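Local coordinates for Rab5 protein, putative (Plasmodium falciparum, PDB 3CLV), which is a putative Rab5 protein, a Ras-like small G protein with a P-loop fold and guanosine-5'-diphosphate bound, at residues 43-52 with 88-99; 114-123 with 135-143. All coordinates share one frame; numbering follows the deposited sequence. Where two conformers were deposited one is given.

Contact 1 of 2, residues 43-52 with 88-99; sequences SFCTYVVNLN and ENLCNIKFDIWD
F44 and W98 both set CG anti to their own carbonyl carbon (chi1 -64° for W98), which lays the two side chains next to each other, pointing the same way, on one face of the antiparallel pair 43-50 and 92-99. The phenyl edge then meets the indole face in a T-shaped stack: CE1 of F44 stands 3.6 Å from CD2 of W98, with the planes turned 71° apart. In the D96 conformer given, W98 NE1 donates to D96 OD2 over 2.9 Å, in the ring plane but from above the carboxylate plane, which would help to hold the indole. The same conformer forms a salt bridge through OD1 with R115 of the second subunit, whose side chain packs on F44, T46 and W98.

Further along this face, N50 and N92 both extend CG anti to the backbone N, and the two side chains cross at about a right angle, with their amide planes 48° apart. N50 ND2 thereby reaches a lone pair of N92 OD1 at 3.1 Å, in a nearly straight bond suited to two polar residues on an accessible face.

The other face is apolar in its middle. SG of C45 rests 3.6 Å from CD1 of I97, and CG2 of V49 touches the F95 ring at its edge, 3.6 Å from CE2; helices 20-29 and 191-206 cover parts of this side. Beta-branched and aromatic residues suit such extended strands. Paired main-chain bonds join C45 to I97, Y47 to F95 and V49 to I93, the shortest from F95 N to Y47 O at 2.6 Å. At the GDP end, a water links S43 OG and D99 OD2, while D99 OD1 accepts from A101 N. The chemistry thus divides by face: apolar groups pack mid-face on one, with polar groups toward GDP; on the other, the F44, T46, D96 and W98 patch meets R115 of the second subunit.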
loop_
_atom_site.group_PDB
_atom_site.type_symbol
_atom_site.label_atom_id
_atom_site.label_comp_id
_atom_site.label_asym_id
_atom_site.label_seq_id
_atom_site.Cartn_x
_atom_site.Cartn_y
_atom_site.Cartn_z
ATOM N N SER A 43 -5.915 -0.127 10.136
ATOM C CA SER A 43 -5.024 -0.035 11.291
ATOM C C SER A 43 -3.576 0.177 10.854
ATOM O O SER A 43 -2.945 -0.756 10.351
ATOM C CB SER A 43 -5.156 -1.297 12.144
ATOM O OG SER A 43 -4.384 -1.214 13.323
ATOM N N PHE A 44 -3.065 1.399 11.033
ATOM C CA PHE A 44 -1.679 1.734 10.688
ATOM C C PHE A 44 -0.945 2.373 11.854
ATOM O O PHE A 44 -1.564 3.043 12.701
ATOM C CB PHE A 44 -1.606 2.761 9.550
ATOM C CG PHE A 44 -2.518 2.487 8.390
ATOM C CD1 PHE A 44 -2.262 1.430 7.514
ATOM C CD2 PHE A 44 -3.605 3.333 8.136
ATOM C CE1 PHE A 44 -3.104 1.196 6.406
ATOM C CE2 PHE A 44 -4.441 3.120 7.027
ATOM C CZ PHE A 44 -4.186 2.053 6.162
ATOM N N CYS A 45 0.375 2.193 11.859
ATOM C CA CYS A 45 1.252 2.889 12.801
ATOM C C CYS A 45 2.670 2.917 12.250
ATOM O O CYS A 45 3.017 2.165 11.349
ATOM C CB CYS A 45 1.229 2.239 14.194
ATOM S SG CYS A 45 2.272 0.787 14.390
ATOM N N THR A 46 3.485 3.827 12.776
ATOM C CA THR A 46 4.893 3.891 12.370
ATOM C C THR A 46 5.823 3.644 13.565
ATOM O O THR A 46 5.419 3.767 14.721
ATOM C CB THR A 46 5.244 5.195 11.618
ATOM O OG1 THR A 46 5.082 6.324 12.491
ATOM C CG2 THR A 46 4.330 5.382 10.419
ATOM N N TYR A 47 7.057 3.253 13.276
ATOM C CA TYR A 47 8.028 3.005 14.315
ATOM C C TYR A 47 9.406 3.139 13.714
ATOM O O TYR A 47 9.657 2.677 12.592
ATOM C CB TYR A 47 7.836 1.616 14.929
ATOM C CG TYR A 47 8.763 1.357 16.089
ATOM C CD1 TYR A 47 8.566 2.011 17.315
ATOM C CD2 TYR A 47 9.845 0.485 15.963
ATOM C CE1 TYR A 47 9.402 1.790 18.382
ATOM C CE2 TYR A 47 10.699 0.251 17.037
ATOM C CZ TYR A 47 10.466 0.914 18.244
ATOM O OH TYR A 47 11.289 0.728 19.327
ATOM N N VAL A 48 10.299 3.788 14.457
ATOM C CA VAL A 48 11.644 4.026 13.967
ATOM C C VAL A 48 12.645 3.255 14.813
ATOM O O VAL A 48 12.599 3.296 16.039
ATOM C CB VAL A 48 11.987 5.528 13.988
ATOM C CG1 VAL A 48 13.408 5.757 13.481
ATOM C CG2 VAL A 48 10.980 6.318 13.163
ATOM N N VAL A 49 13.536 2.535 14.153
ATOM C CA VAL A 49 14.680 1.931 14.814
ATOM C C VAL A 49 15.898 2.683 14.303
ATOM O O VAL A 49 16.106 2.791 13.092
ATOM C CB VAL A 49 14.858 0.422 14.461
ATOM C CG1 VAL A 49 16.154 -0.126 15.073
ATOM C CG2 VAL A 49 13.666 -0.413 14.925
ATOM N N ASN A 50 16.697 3.224 15.212
ATOM C CA ASN A 50 18.025 3.683 14.807
ATOM C C ASN A 50 19.054 2.655 15.255
ATOM O O ASN A 50 19.180 2.371 16.451
ATOM C CB ASN A 50 18.339 5.088 15.332
ATOM C CG ASN A 50 19.664 5.627 14.796
ATOM O OD1 ASN A 50 20.728 5.308 15.326
ATOM N ND2 ASN A 50 19.600 6.441 13.739
ATOM N N LEU A 51 19.769 2.088 14.285
ATOM C CA LEU A 51 20.636 0.936 14.527
ATOM C C LEU A 51 21.880 1.266 15.355
ATOM O O LEU A 51 22.384 0.407 16.079
ATOM C CB LEU A 51 21.016 0.255 13.206
ATOM C CG LEU A 51 19.965 -0.646 12.531
ATOM C CD1 LEU A 51 20.549 -1.228 11.266
ATOM C CD2 LEU A 51 19.477 -1.775 13.444
ATOM N N ASN A 52 22.346 2.511 15.250
ATOM C CA ASN A 52 23.440 3.035 16.079
ATOM C C ASN A 52 23.037 3.400 17.512
ATOM O O ASN A 52 23.838 3.992 18.239
ATOM C CB ASN A 52 24.037 4.285 15.432
ATOM C CG ASN A 52 24.889 3.976 14.230
ATOM O OD1 ASN A 52 25.575 2.955 14.183
ATOM N ND2 ASN A 52 24.868 4.869 13.251
ATOM N N GLU A 88 25.256 6.361 9.085
ATOM C CA GLU A 88 24.212 7.249 9.624
ATOM C C GLU A 88 23.070 7.553 8.650
ATOM O O GLU A 88 21.944 7.834 9.071
ATOM C CB GLU A 88 24.824 8.563 10.138
ATOM C CG GLU A 88 25.532 8.461 11.504
ATOM C CD GLU A 88 26.940 7.872 11.428
ATOM O OE1 GLU A 88 27.522 7.807 10.320
ATOM O OE2 GLU A 88 27.471 7.474 12.488
ATOM N N ASN A 89 23.372 7.488 7.355
ATOM C CA ASN A 89 22.389 7.747 6.303
ATOM C C ASN A 89 21.410 6.588 6.084
ATOM O O ASN A 89 20.245 6.808 5.734
ATOM C CB ASN A 89 23.097 8.086 4.988
ATOM C CG ASN A 89 24.049 9.262 5.126
ATOM O OD1 ASN A 89 23.622 10.415 5.223
ATOM N ND2 ASN A 89 25.348 8.974 5.141
ATOM N N LEU A 90 21.889 5.364 6.296
ATOM C CA LEU A 90 21.116 4.154 5.981
ATOM C C LEU A 90 20.437 3.517 7.193
ATOM O O LEU A 90 19.453 2.784 7.045
ATOM C CB LEU A 90 22.013 3.108 5.297
ATOM C CG LEU A 90 22.871 3.475 4.079
ATOM C CD1 LEU A 90 23.679 2.270 3.644
ATOM C CD2 LEU A 90 22.040 4.011 2.910
ATOM N N CYS A 91 20.953 3.812 8.382
ATOM C CA CYS A 91 20.663 3.021 9.575
ATOM C C CYS A 91 19.580 3.603 10.481
ATOM O O CYS A 91 19.377 3.124 11.609
ATOM C CB CYS A 91 21.944 2.824 10.380
ATOM S SG CYS A 91 22.426 4.322 11.242
ATOM N N ASN A 92 18.912 4.648 10.008
ATOM C CA ASN A 92 17.702 5.117 10.653
ATOM C C ASN A 92 16.521 4.528 9.889
ATOM O O ASN A 92 16.156 5.014 8.815
ATOM C CB ASN A 92 17.651 6.641 10.663
ATOM C CG ASN A 92 16.585 7.179 11.598
ATOM O OD1 ASN A 92 16.718 7.108 12.828
ATOM N ND2 ASN A 92 15.526 7.740 11.019
ATOM N N ILE A 93 15.948 3.465 10.440
ATOM C CA ILE A 93 14.957 2.674 9.716
ATOM C C ILE A 93 13.545 2.865 10.254
ATOM O O ILE A 93 13.250 2.536 11.411
ATOM C CB ILE A 93 15.371 1.186 9.666
ATOM C CG1 ILE A 93 16.645 1.063 8.820
ATOM C CG2 ILE A 93 14.237 0.304 9.103
ATOM C CD1 ILE A 93 17.601 0.029 9.318
ATOM N N LYS A 94 12.689 3.419 9.399
ATOM C CA LYS A 94 11.309 3.720 9.756
ATOM C C LYS A 94 10.353 2.678 9.176
ATOM O O LYS A 94 10.347 2.427 7.971
ATOM C CB LYS A 94 10.948 5.113 9.266
ATOM C CG LYS A 94 9.504 5.508 9.497
ATOM C CD LYS A 94 9.346 6.968 9.135
ATOM C CE LYS A 94 7.896 7.366 9.066
ATOM N NZ LYS A 94 7.808 8.855 8.926
ATOM N N PHE A 95 9.573 2.054 10.057
ATOM C CA PHE A 95 8.593 1.045 9.666
ATOM C C PHE A 95 7.218 1.672 9.518
ATOM O O PHE A 95 6.811 2.439 10.385
ATOM C CB PHE A 95 8.539 -0.078 10.717
ATOM C CG PHE A 95 9.810 -0.872 10.806
ATOM C CD1 PHE A 95 10.020 -1.971 9.968
ATOM C CD2 PHE A 95 10.809 -0.514 11.714
ATOM C CE1 PHE A 95 11.203 -2.714 10.034
ATOM C CE2 PHE A 95 12.005 -1.242 11.791
ATOM C CZ PHE A 95 12.203 -2.357 10.947
ATOM N N ASP A 96 6.530 1.371 8.411
ATOM C CA ASP A 96 5.134 1.735 8.248
ATOM C C ASP A 96 4.331 0.442 8.414
ATOM O O ASP A 96 4.245 -0.355 7.480
ATOM C CB ASP A 96 4.924 2.392 6.873
ATOM C CG ASP A 96 3.449 2.568 6.502
ATOM O OD1 ASP A 96 2.563 2.555 7.389
ATOM O OD2 ASP A 96 3.175 2.729 5.294
ATOM N N ILE A 97 3.771 0.238 9.604
ATOM C CA ILE A 97 3.128 -1.033 9.960
ATOM C C ILE A 97 1.644 -1.045 9.658
ATOM O O ILE A 97 0.890 -0.216 10.171
ATOM C CB ILE A 97 3.351 -1.362 11.447
ATOM C CG1 ILE A 97 4.853 -1.274 11.762
ATOM C CG2 ILE A 97 2.837 -2.763 11.771
ATOM C CD1 ILE A 97 5.160 -0.921 13.229
ATOM N N TRP A 98 1.237 -2.006 8.834
ATOM C CA TRP A 98 -0.142 -2.211 8.486
ATOM C C TRP A 98 -0.613 -3.479 9.183
ATOM O O TRP A 98 -0.236 -4.588 8.785
ATOM C CB TRP A 98 -0.306 -2.370 6.961
ATOM C CG TRP A 98 0.059 -1.151 6.112
ATOM C CD1 TRP A 98 1.029 -0.230 6.356
ATOM C CD2 TRP A 98 -0.521 -0.796 4.854
ATOM N NE1 TRP A 98 1.062 0.710 5.352
ATOM C CE2 TRP A 98 0.121 0.376 4.413
ATOM C CE3 TRP A 98 -1.545 -1.348 4.064
ATOM C CZ2 TRP A 98 -0.206 0.998 3.207
ATOM C CZ3 TRP A 98 -1.869 -0.733 2.874
ATOM C CH2 TRP A 98 -1.207 0.438 2.460
ATOM N N ASP A 99 -1.480 -3.320 10.184
ATOM C CA ASP A 99 -2.051 -4.462 10.911
ATOM C C ASP A 99 -3.307 -4.929 10.199
ATOM O O ASP A 99 -4.278 -4.181 10.105
ATOM C CB ASP A 99 -2.364 -4.061 12.360
ATOM C CG ASP A 99 -3.030 -5.166 13.178
ATOM O OD1 ASP A 99 -3.112 -6.325 12.714
ATOM O OD2 ASP A 99 -3.471 -4.852 14.324
HETATM O O HOH W 1 -6.397 -2.892 9.115
HETATM O O HOH W 2 -3.128 -2.479 16.036
#

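Contact 2 of 2, residues 114-123 with 135-143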
loop_
_atom_site.group_PDB
_atom_site.type_symbol
_atom_site.label_atom_id
_atom_site.label_comp_id
_atom_site.label_asym_id
_atom_site.label_seq_id
_atom_site.Cartn_x
_atom_site.Cartn_y
_atom_site.Cartn_z
ATOM N N TYR A 114 -0.124 -6.824 1.439
ATOM C CA TYR A 114 1.132 -7.408 0.965
ATOM C C TYR A 114 1.871 -6.582 -0.066
ATOM O O TYR A 114 3.102 -6.560 -0.052
ATOM C CB TYR A 114 0.897 -8.781 0.314
ATOM C CG TYR A 114 0.287 -9.832 1.190
ATOM C CD1 TYR A 114 0.280 -9.713 2.586
ATOM C CD2 TYR A 114 -0.255 -10.986 0.621
ATOM C CE1 TYR A 114 -0.277 -10.715 3.398
ATOM C CE2 TYR A 114 -0.798 -11.995 1.414
ATOM C CZ TYR A 114 -0.809 -11.851 2.798
ATOM O OH TYR A 114 -1.373 -12.854 3.564
ATOM N N ARG A 115 1.129 -5.968 -1.001
ATOM C CA ARG A 115 1.742 -5.301 -2.155
ATOM C C ARG A 115 2.702 -4.176 -1.779
ATOM O O ARG A 115 2.322 -3.228 -1.086
ATOM C CB ARG A 115 0.689 -4.777 -3.132
ATOM C CG ARG A 115 1.294 -4.522 -4.488
ATOM C CD ARG A 115 0.257 -4.222 -5.508
ATOM N NE ARG A 115 0.869 -3.811 -6.772
ATOM C CZ ARG A 115 1.095 -4.629 -7.804
ATOM N NH1 ARG A 115 0.735 -5.910 -7.748
ATOM N NH2 ARG A 115 1.636 -4.151 -8.915
ATOM N N GLY A 116 3.948 -4.313 -2.224
ATOM C CA GLY A 116 4.977 -3.320 -1.949
ATOM C C GLY A 116 5.533 -3.355 -0.531
ATOM O O GLY A 116 6.262 -2.450 -0.140
ATOM N N ALA A 117 5.180 -4.376 0.249
ATOM C CA ALA A 117 5.730 -4.500 1.604
ATOM C C ALA A 117 7.167 -5.000 1.536
ATOM O O ALA A 117 7.490 -5.884 0.729
ATOM C CB ALA A 117 4.882 -5.434 2.464
ATOM N N THR A 118 8.025 -4.411 2.363
ATOM C CA THR A 118 9.419 -4.852 2.524
ATOM C C THR A 118 9.460 -6.009 3.502
ATOM O O THR A 118 10.170 -6.988 3.291
ATOM C CB THR A 118 10.307 -3.699 3.074
ATOM O OG1 THR A 118 10.300 -2.624 2.137
ATOM C CG2 THR A 118 11.760 -4.160 3.329
ATOM N N CYS A 119 8.673 -5.896 4.568
ATOM C CA CYS A 119 8.688 -6.879 5.644
ATOM C C CYS A 119 7.317 -7.465 5.891
ATOM O O CYS A 119 6.302 -6.806 5.688
ATOM C CB CYS A 119 9.154 -6.237 6.953
ATOM S SG CYS A 119 10.763 -5.471 6.869
ATOM N N ALA A 120 7.295 -8.704 6.351
ATOM C CA ALA A 120 6.071 -9.320 6.818
ATOM C C ALA A 120 6.337 -9.910 8.187
ATOM O O ALA A 120 7.287 -10.702 8.373
ATOM C CB ALA A 120 5.578 -10.390 5.837
ATOM N N ILE A 121 5.518 -9.495 9.148
ATOM C CA ILE A 121 5.532 -10.041 10.495
ATOM C C ILE A 121 4.357 -11.000 10.632
ATOM O O ILE A 121 3.186 -10.575 10.636
ATOM C CB ILE A 121 5.415 -8.930 11.582
ATOM C CG1 ILE A 121 6.502 -7.869 11.421
ATOM C CG2 ILE A 121 5.469 -9.533 13.009
ATOM C CD1 ILE A 121 6.247 -6.609 12.316
ATOM N N VAL A 122 4.663 -12.293 10.734
ATOM C CA VAL A 122 3.616 -13.319 10.805
ATOM C C VAL A 122 3.565 -13.868 12.228
ATOM O O VAL A 122 4.513 -14.525 12.690
ATOM C CB VAL A 122 3.816 -14.472 9.779
ATOM C CG1 VAL A 122 2.578 -15.373 9.770
ATOM C CG2 VAL A 122 4.050 -13.920 8.378
ATOM N N VAL A 123 2.468 -13.577 12.918
ATOM C CA VAL A 123 2.363 -13.813 14.356
ATOM C C VAL A 123 1.456 -15.020 14.620
ATOM O O VAL A 123 0.451 -15.198 13.962
ATOM C CB VAL A 123 1.759 -12.551 15.079
ATOM C CG1 VAL A 123 1.712 -12.747 16.599
ATOM C CG2 VAL A 123 2.540 -11.307 14.704
ATOM N N ALA A 135 -0.430 -19.461 10.181
ATOM C CA ALA A 135 0.805 -18.725 9.936
ATOM C C ALA A 135 1.656 -19.399 8.857
ATOM O O ALA A 135 2.210 -18.715 8.004
ATOM C CB ALA A 135 1.608 -18.561 11.223
ATOM N N LYS A 136 1.745 -20.734 8.893
ATOM C CA LYS A 136 2.517 -21.487 7.888
ATOM C C LYS A 136 1.958 -21.294 6.481
ATOM O O LYS A 136 2.723 -21.091 5.530
ATOM C CB LYS A 136 2.569 -22.975 8.234
ATOM C CG LYS A 136 3.479 -23.282 9.413
ATOM C CD LYS A 136 3.767 -24.768 9.522
ATOM C CE LYS A 136 4.541 -25.076 10.783
ATOM N NZ LYS A 136 4.669 -26.565 10.956
ATOM N N THR A 137 0.628 -21.369 6.362
ATOM C CA THR A 137 -0.088 -21.104 5.095
ATOM C C THR A 137 0.243 -19.697 4.586
ATOM O O THR A 137 0.510 -19.502 3.392
ATOM C CB THR A 137 -1.632 -21.275 5.250
ATOM O OG1 THR A 137 -1.936 -22.606 5.691
ATOM C CG2 THR A 137 -2.358 -21.009 3.939
ATOM N N TRP A 138 0.268 -18.724 5.492
ATOM C CA TRP A 138 0.590 -17.355 5.082
ATOM C C TRP A 138 2.036 -17.180 4.629
ATOM O O TRP A 138 2.296 -16.454 3.660
ATOM C CB TRP A 138 0.253 -16.332 6.171
ATOM C CG TRP A 138 -1.209 -16.004 6.214
ATOM C CD1 TRP A 138 -2.022 -15.678 5.150
ATOM C CD2 TRP A 138 -2.025 -15.943 7.378
ATOM N NE1 TRP A 138 -3.307 -15.446 5.592
ATOM C CE2 TRP A 138 -3.339 -15.603 6.953
ATOM C CE3 TRP A 138 -1.781 -16.164 8.743
ATOM C CZ2 TRP A 138 -4.411 -15.456 7.857
ATOM C CZ3 TRP A 138 -2.842 -16.027 9.641
ATOM C CH2 TRP A 138 -4.147 -15.675 9.189
ATOM N N VAL A 139 2.959 -17.837 5.325
ATOM C CA VAL A 139 4.375 -17.802 4.945
ATOM C C VAL A 139 4.565 -18.332 3.514
ATOM O O VAL A 139 5.260 -17.710 2.706
ATOM C CB VAL A 139 5.261 -18.578 5.943
ATOM C CG1 VAL A 139 6.661 -18.849 5.364
ATOM C CG2 VAL A 139 5.345 -17.841 7.319
ATOM N N ASN A 140 3.927 -19.462 3.211
ATOM C CA ASN A 140 3.944 -20.033 1.856
ATOM C C ASN A 140 3.395 -19.099 0.787
ATOM O O ASN A 140 3.985 -18.962 -0.277
ATOM C CB ASN A 140 3.257 -21.415 1.838
ATOM C CG ASN A 140 4.055 -22.466 2.588
ATOM O OD1 ASN A 140 5.282 -22.412 2.635
ATOM N ND2 ASN A 140 3.363 -23.419 3.187
ATOM N N GLN A 141 2.287 -18.416 1.088
ATOM C CA GLN A 141 1.724 -17.425 0.178
ATOM C C GLN A 141 2.675 -16.260 -0.030
ATOM O O GLN A 141 2.857 -15.782 -1.153
ATOM C CB GLN A 141 0.420 -16.848 0.735
ATOM C CG GLN A 141 -0.799 -17.693 0.588
ATOM C CD GLN A 141 -2.075 -16.933 0.971
ATOM O OE1 GLN A 141 -2.040 -15.954 1.723
ATOM N NE2 GLN A 141 -3.201 -17.374 0.428
ATOM N N LEU A 142 3.261 -15.773 1.062
ATOM C CA LEU A 142 4.173 -14.629 0.966
ATOM C C LEU A 142 5.444 -14.943 0.168
ATOM O O LEU A 142 5.878 -14.130 -0.671
ATOM C CB LEU A 142 4.542 -14.104 2.356
ATOM C CG LEU A 142 3.488 -13.337 3.156
ATOM C CD1 LEU A 142 3.838 -13.452 4.642
ATOM C CD2 LEU A 142 3.450 -11.877 2.729
ATOM N N LYS A 143 6.030 -16.112 0.411
ATOM C CA LYS A 143 7.231 -16.546 -0.334
ATOM C C LYS A 143 7.015 -16.581 -1.843
ATOM O O LYS A 143 7.922 -16.284 -2.602
ATOM C CB LYS A 143 7.745 -17.903 0.165
ATOM C CG LYS A 143 8.178 -17.852 1.618
ATOM C CD LYS A 143 8.667 -19.184 2.133
ATOM C CE LYS A 143 10.149 -19.138 2.384
ATOM N NZ LYS A 143 10.981 -19.037 1.145
#
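This is buried apolar packing of a helix against the sheet: strand 119-123, together with Y114 at the end of helix 110-114, lies against helix 135-143. Strand 119-123 and helix 135-143 run nearly antiparallel, at 161°, their axes 8.7 Å apart at the closest. L142 divides its two methyls. CD2 sits over one face of the Y114 ring, 3.9 Å from the ring centroid in a CH-pi contact, while CD1 meets CB of A120 at 3.7 Å and CG2 of V122 at 3.8 Å. V122 and L142 reach toward each other tip to tip.

With CG1 anti to its backbone N (chi1 -171°), V122 sends that methyl to CB of A135, 3.6 Å away. Alanine suits both A120 and A135, because a single methyl lets strand and helix come close. Y114 crosses W138 at about a right angle, its OH 3.3 Å from CD1 of W138; this hydroxyl is buried without a polar partner in the model, so the ring contributes by packing. W138 also touches L13 of strand 8-13. A120 and V122 face this helix and I121 faces helix 191-206. Strand 119-125, helix 129-145 and strand 149-155 form a beta-alpha-beta crossover, the recurring connection of the P-loop fold.

Overall arrangement
Contact 1 closes before contact 2 opens along the chain, and their centres lie 18 Å apart. Both belong to the same six-stranded mixed sheet: residues 43-52 and 88-99 form its antiparallel edge, whereas 114-123 brings in strand 119-125, separated from strand 92-99 by strand 8-13. Packing nevertheless joins them directly, F95 CE1 lying 4.2 Å from C119 SG. Helix 191-206 touches both, through F195 among others. Contact 1 thus builds the edge of the sheet by strand pairing, and contact 2 attaches helix 129-145 to its middle, so that together they join the antiparallel edge and a helix-covered parallel centre into one Ras-like domain.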